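Local coordinates for protein CRISPR-associated endoribonuclease Cas2 (Streptococcus pyogenes serotype M1, PDB 4QR2) that probably acts as a magnesium-dependent endonuclease in CRISPR adaptive immunity, working as a homodimer that joins a Cas1 dimer, at residues A[4-9]-A[67-72]. Residues are numbered along the deposited sequence; the frame is centred on the assembly and turned at random.
Sequences LVTYDV and RFYLLG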
loop_
_atom_site.group_PDB
_atom_site.type_symbol
_atom_site.label_atom_id
_atom_site.label_comp_id
_atom_site.label_asym_id
_atom_site.label_seq_id
_atom_site.Cartn_x
_atom_site.Cartn_y
_atom_site.Cartn_z
ATOM N N LEU A 4 -5.891 -6.913 -0.994
ATOM C CA LEU A 4 -5.104 -5.684 -1.253
ATOM C C LEU A 4 -3.669 -5.997 -1.637
ATOM O O LEU A 4 -2.942 -6.673 -0.898
ATOM C CB LEU A 4 -5.111 -4.806 -0.002
ATOM C CG LEU A 4 -4.495 -3.436 -0.128
ATOM C CD1 LEU A 4 -5.359 -2.580 -0.991
ATOM C CD2 LEU A 4 -4.238 -2.777 1.206
ATOM N N VAL A 5 -3.246 -5.490 -2.778
ATOM C CA VAL A 5 -1.915 -5.745 -3.283
ATOM C C VAL A 5 -1.119 -4.444 -3.162
ATOM O O VAL A 5 -1.509 -3.419 -3.780
ATOM C CB VAL A 5 -1.937 -6.169 -4.779
ATOM C CG1 VAL A 5 -0.540 -6.487 -5.294
ATOM C CG2 VAL A 5 -2.792 -7.409 -5.022
ATOM N N THR A 6 0.031 -4.495 -2.464
ATOM C CA THR A 6 0.911 -3.394 -2.389
ATOM C C THR A 6 2.285 -3.745 -2.954
ATOM O O THR A 6 2.945 -4.682 -2.540
ATOM C CB THR A 6 0.960 -2.781 -0.932
ATOM O OG1 THR A 6 1.577 -3.758 -0.058
ATOM C CG2 THR A 6 -0.411 -2.500 -0.329
ATOM N N TYR A 7 2.676 -2.992 -4.001
ATOM C CA TYR A 7 3.877 -3.245 -4.746
ATOM C C TYR A 7 4.900 -2.169 -4.496
ATOM O O TYR A 7 4.649 -0.990 -4.724
ATOM C CB TYR A 7 3.578 -3.327 -6.274
ATOM C CG TYR A 7 4.776 -3.667 -7.161
ATOM C CD1 TYR A 7 5.765 -4.512 -6.744
ATOM C CD2 TYR A 7 4.874 -3.141 -8.421
ATOM C CE1 TYR A 7 6.781 -4.887 -7.566
ATOM C CE2 TYR A 7 5.896 -3.476 -9.263
ATOM C CZ TYR A 7 6.874 -4.314 -8.864
ATOM O OH TYR A 7 7.902 -4.646 -9.715
ATOM N N ASP A 8 6.071 -2.561 -3.979
ATOM C CA ASP A 8 7.187 -1.655 -3.720
ATOM C C ASP A 8 8.251 -1.882 -4.795
ATOM O O ASP A 8 8.893 -2.938 -4.853
ATOM C CB ASP A 8 7.799 -2.019 -2.382
ATOM C CG ASP A 8 8.845 -1.014 -1.867
ATOM O OD1 ASP A 8 9.218 -0.102 -2.554
ATOM O OD2 ASP A 8 9.302 -1.207 -0.682
ATOM N N VAL A 9 8.372 -0.874 -5.632
ATOM C CA VAL A 9 9.315 -0.863 -6.720
ATOM C C VAL A 9 9.834 0.579 -6.788
ATOM O O VAL A 9 9.141 1.556 -6.485
ATOM C CB VAL A 9 8.682 -1.314 -8.038
ATOM C CG1 VAL A 9 7.576 -0.359 -8.441
ATOM C CG2 VAL A 9 9.700 -1.459 -9.140
ATOM N N ARG A 67 3.136 -7.311 -1.110
ATOM C CA ARG A 67 2.407 -7.771 0.019
ATOM C C ARG A 67 0.967 -7.905 -0.375
ATOM O O ARG A 67 0.436 -7.083 -1.144
ATOM C CB ARG A 67 2.586 -6.805 1.258
ATOM C CG ARG A 67 3.991 -6.851 1.761
ATOM C CD ARG A 67 4.248 -5.826 2.858
ATOM N NE ARG A 67 3.655 -6.233 4.118
ATOM C CZ ARG A 67 4.259 -7.036 4.983
ATOM N NH1 ARG A 67 5.414 -7.617 4.641
ATOM N NH2 ARG A 67 3.685 -7.324 6.107
ATOM N N PHE A 68 0.340 -8.926 0.178
ATOM C CA PHE A 68 -1.093 -9.193 -0.034
ATOM C C PHE A 68 -1.803 -9.170 1.292
ATOM O O PHE A 68 -1.462 -9.981 2.201
ATOM C CB PHE A 68 -1.288 -10.597 -0.627
ATOM C CG PHE A 68 -0.574 -10.836 -1.912
ATOM C CD1 PHE A 68 -0.987 -10.226 -3.033
ATOM C CD2 PHE A 68 0.534 -11.679 -1.965
ATOM C CE1 PHE A 68 -0.363 -10.454 -4.284
ATOM C CE2 PHE A 68 1.202 -11.909 -3.182
ATOM C CZ PHE A 68 0.762 -11.258 -4.342
ATOM N N TYR A 69 -2.806 -8.301 1.426
ATOM C CA TYR A 69 -3.599 -8.249 2.649
ATOM C C TYR A 69 -4.968 -8.749 2.340
ATOM O O TYR A 69 -5.645 -8.241 1.468
ATOM C CB TYR A 69 -3.695 -6.796 3.190
ATOM C CG TYR A 69 -2.342 -6.210 3.582
ATOM C CD1 TYR A 69 -1.517 -5.649 2.681
ATOM C CD2 TYR A 69 -1.966 -6.229 4.902
ATOM C CE1 TYR A 69 -0.293 -5.176 3.071
ATOM C CE2 TYR A 69 -0.795 -5.709 5.327
ATOM C CZ TYR A 69 0.051 -5.181 4.434
ATOM O OH TYR A 69 1.272 -4.707 4.829
ATOM N N LEU A 70 -5.334 -9.865 2.967
ATOM C CA LEU A 70 -6.664 -10.429 2.841
ATOM C C LEU A 70 -7.672 -9.674 3.674
ATOM O O LEU A 70 -7.737 -9.795 4.894
ATOM C CB LEU A 70 -6.622 -11.908 3.248
ATOM C CG LEU A 70 -5.972 -12.700 2.131
ATOM C CD1 LEU A 70 -4.436 -12.638 1.959
ATOM C CD2 LEU A 70 -6.475 -14.100 2.407
ATOM N N LEU A 71 -8.504 -8.914 3.029
ATOM C CA LEU A 71 -9.446 -8.048 3.742
ATOM C C LEU A 71 -10.758 -8.793 3.970
ATOM O O LEU A 71 -11.166 -9.655 3.187
ATOM C CB LEU A 71 -9.697 -6.786 2.939
ATOM C CG LEU A 71 -8.400 -6.026 2.590
ATOM C CD1 LEU A 71 -8.765 -4.719 1.940
ATOM C CD2 LEU A 71 -7.489 -5.737 3.747
ATOM N N GLY A 72 -11.425 -8.507 5.049
ATOM C CA GLY A 72 -12.667 -9.232 5.338
ATOM C C GLY A 72 -13.824 -8.690 4.521
ATOM O O GLY A 72 -13.670 -7.707 3.796
#
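The Tyr69 ring meets Thr6 at its edge: OG1 of Thr6 lies in the ring plane, 3.9 Å from CE1 of Tyr69. Leu4 O sits near the same plane, at the CD1 side. The Phe68 ring also offers an edge, with Val5 CG2 3.9 Å from Phe68 CD1. These two side chains run side by side on the other face of the sheet, where Phe48 packs edge-to-face with Phe68. The guanidinium of Arg67 has the Tyr69 hydroxyl at its edge, 6° out of plane; Arg67 NE donates to Tyr69 OH over 2.9 Å. The Arg67 chain bends at chi3 (75°), which turns NE aside from the extended line. Glu40 of the second subunit completes this group, with a salt bridge to Arg67 and a hydrogen bond to Tyr69.

Strands 2-8 and 65-71 are antiparallel neighbours in the four-stranded sheet of the ferredoxin-like fold. Leu4 with Tyr69 and Thr6 with Arg67 are hydrogen-bonded pairs; Val5 with Phe68 is the non-hydrogen-bonded pair between them. Tyr69 N reaches Leu4 O at 2.8 Å, and Thr6 N reaches Arg67 O at 2.9 Å. Leu4 CB packs against Tyr69 CB (4.0 Å) and Leu71 CD1 (4.1 Å). Thr6 OG1 takes the position between backbone N and carbonyl carbon (chi1 67°), 3.5 Å from Arg67 CB. Its hydrogen-bond partner is Gln35 of the second subunit. Asp8, the predicted magnesium ligand, ends strand 2-8.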